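Uncharacterized protein (Bacillus subtilis, PDB 5DQV) is a metal-dependent nucleotide pyrophosphohydrolase of the HD-domain family, which probably uses a bound divalent metal ion to hydrolyse nucleotides. Local coordinates at residues 34-39 with 62-67. Numbering follows the deposited sequence.
Sequences LHISRV and LVHDLI. With NI (nickel (II) ion), chain C.
His35 and His64 meet through a nickel ion, in the H...HD...D arrangement of the HD domain, which Asp65 and Asp130 complete. His35 NE2 binds the metal at 2.2 Å and His64 NE2 at 2.0 Å. The two NE2 atoms come within 3.5 Å of each other because both bind the ion; the rings meet rim to rim, neither over the other's face, planes 62° apart. The two side chains cross at about a right angle, converging on the nickel. Each ring is also held at ND1, His35 by Asp133 and His64 by the carbonyl of Ala61, so the second shell fixes both rotations. Asp130 supplies a further ligand through OD1.

Asp65 belongs to the metal site too, but its OD1 stands off at 2.8 Å from the nickel, long for a bond, while OD2 lies 3.5 Å from His35 CD2, at the ring edge.

Apolar contacts flank the site. Ile36 CG2 meets Leu62 CD2 at 4.0 Å, Ile36 CD1 reaches Asp65 CB, and Val39 CG1 approaches His64 CE1 obliquely. Ile36 CG2 also makes a van der Waals contact with Leu62 O.

No hydrogen bond crosses between 34-39 and 62-67; metal coordination is the polar link joining them, and the nearby carboxylates probably offset part of the ion's positive charge.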
loop_
_atom_site.group_PDB
_atom_site.type_symbol
_atom_site.label_atom_id
_atom_site.label_comp_id
_atom_site.label_asym_id
_atom_site.label_seq_id
_atom_site.Cartn_x
_atom_site.Cartn_y
_atom_site.Cartn_z
ATOM N N LEU A 34 0.248 -11.409 11.603
ATOM C CA LEU A 34 1.541 -11.075 11.004
ATOM C C LEU A 34 2.180 -9.854 11.700
ATOM O O LEU A 34 3.359 -9.881 12.023
ATOM C CB LEU A 34 1.400 -10.867 9.505
ATOM C CG LEU A 34 0.938 -12.154 8.766
ATOM C CD1 LEU A 34 0.896 -11.966 7.244
ATOM C CD2 LEU A 34 1.865 -13.296 9.153
ATOM N N HIS A 35 1.363 -8.832 11.959
ATOM C CA HIS A 35 1.784 -7.634 12.679
ATOM C C HIS A 35 2.295 -8.040 14.057
ATOM O O HIS A 35 3.396 -7.668 14.465
ATOM C CB HIS A 35 0.612 -6.618 12.782
ATOM C CG HIS A 35 0.865 -5.530 13.776
ATOM N ND1 HIS A 35 1.837 -4.576 13.596
ATOM C CD2 HIS A 35 0.330 -5.291 14.995
ATOM C CE1 HIS A 35 1.848 -3.762 14.637
ATOM N NE2 HIS A 35 0.944 -4.179 15.501
ATOM N N ILE A 36 1.491 -8.819 14.791
ATOM C CA ILE A 36 1.866 -9.214 16.134
ATOM C C ILE A 36 3.181 -9.995 16.135
ATOM O O ILE A 36 4.059 -9.705 16.901
ATOM C CB ILE A 36 0.727 -10.000 16.804
ATOM C CG1 ILE A 36 -0.387 -9.008 17.168
ATOM C CG2 ILE A 36 1.279 -10.747 18.007
ATOM C CD1 ILE A 36 -1.682 -9.728 17.461
ATOM N N SER A 37 3.358 -10.920 15.194
ATOM C CA SER A 37 4.598 -11.701 15.137
ATOM C C SER A 37 5.815 -10.816 14.908
ATOM O O SER A 37 6.878 -10.978 15.559
ATOM C CB SER A 37 4.487 -12.803 14.070
ATOM O OG SER A 37 5.775 -13.395 13.806
ATOM N N ARG A 38 5.675 -9.841 14.006
ATOM C CA ARG A 38 6.775 -8.925 13.722
ATOM C C ARG A 38 7.089 -8.083 14.956
ATOM O O ARG A 38 8.265 -7.841 15.299
ATOM C CB ARG A 38 6.463 -7.999 12.510
ATOM C CG ARG A 38 6.362 -8.689 11.172
ATOM C CD ARG A 38 6.262 -7.718 9.997
ATOM N NE ARG A 38 5.152 -6.782 10.153
ATOM C CZ ARG A 38 3.930 -6.918 9.686
ATOM N NH1 ARG A 38 3.544 -8.010 9.071
ATOM N NH2 ARG A 38 3.043 -5.981 9.930
ATOM N N VAL A 39 6.045 -7.575 15.599
ATOM C CA VAL A 39 6.236 -6.749 16.785
ATOM C C VAL A 39 6.886 -7.509 17.930
ATOM O O VAL A 39 7.801 -6.982 18.547
ATOM C CB VAL A 39 4.963 -6.048 17.210
ATOM C CG1 VAL A 39 5.149 -5.378 18.597
ATOM C CG2 VAL A 39 4.532 -5.129 16.148
ATOM N N LEU A 62 2.929 -9.914 22.453
ATOM C CA LEU A 62 2.000 -10.897 21.850
ATOM C C LEU A 62 0.547 -10.499 22.079
ATOM O O LEU A 62 -0.269 -10.658 21.185
ATOM C CB LEU A 62 2.282 -12.274 22.366
ATOM C CG LEU A 62 3.566 -12.926 21.831
ATOM C CD1 LEU A 62 3.887 -14.187 22.648
ATOM C CD2 LEU A 62 3.426 -13.230 20.279
ATOM N N VAL A 63 0.212 -9.964 23.259
ATOM C CA VAL A 63 -1.209 -9.651 23.562
ATOM C C VAL A 63 -1.575 -8.194 23.405
ATOM O O VAL A 63 -2.735 -7.836 23.643
ATOM C CB VAL A 63 -1.631 -10.175 24.971
ATOM C CG1 VAL A 63 -1.335 -11.722 25.075
ATOM C CG2 VAL A 63 -0.883 -9.368 26.110
ATOM N N HIS A 64 -0.633 -7.377 22.908
ATOM C CA HIS A 64 -0.773 -5.909 22.942
ATOM C C HIS A 64 -2.011 -5.427 22.183
ATOM O O HIS A 64 -2.595 -4.408 22.568
ATOM C CB HIS A 64 0.544 -5.200 22.467
ATOM C CG HIS A 64 0.637 -4.926 20.991
ATOM N ND1 HIS A 64 1.163 -5.829 20.093
ATOM C CD2 HIS A 64 0.320 -3.815 20.263
ATOM C CE1 HIS A 64 1.105 -5.327 18.866
ATOM N NE2 HIS A 64 0.595 -4.101 18.940
ATOM N N ASP A 65 -2.449 -6.179 21.176
ATOM C CA ASP A 65 -3.555 -5.769 20.304
ATOM C C ASP A 65 -4.917 -6.358 20.674
ATOM O O ASP A 65 -5.933 -5.995 20.027
ATOM C CB ASP A 65 -3.345 -6.339 18.873
ATOM C CG ASP A 65 -2.703 -5.384 17.915
ATOM O OD1 ASP A 65 -2.160 -4.299 18.304
ATOM O OD2 ASP A 65 -2.723 -5.783 16.714
ATOM N N LEU A 66 -4.962 -7.326 21.595
ATOM C CA LEU A 66 -6.137 -8.184 21.710
ATOM C C LEU A 66 -7.312 -7.352 22.257
ATOM O O LEU A 66 -8.447 -7.698 22.017
ATOM C CB LEU A 66 -5.895 -9.381 22.616
ATOM C CG LEU A 66 -4.935 -10.491 22.149
ATOM C CD1 LEU A 66 -4.888 -11.518 23.224
ATOM C CD2 LEU A 66 -5.398 -11.095 20.811
ATOM N N ILE A 67 -6.992 -6.296 22.990
ATOM C CA ILE A 67 -7.996 -5.422 23.590
ATOM C C ILE A 67 -8.249 -4.127 22.819
ATOM O O ILE A 67 -9.024 -3.289 23.258
ATOM C CB ILE A 67 -7.651 -5.099 25.050
ATOM C CG1 ILE A 67 -6.411 -4.195 25.190
ATOM C CG2 ILE A 67 -7.414 -6.389 25.817
ATOM C CD1 ILE A 67 -6.255 -3.569 26.633
HETATM NI NI NI C . 0.183 -3.137 17.241
#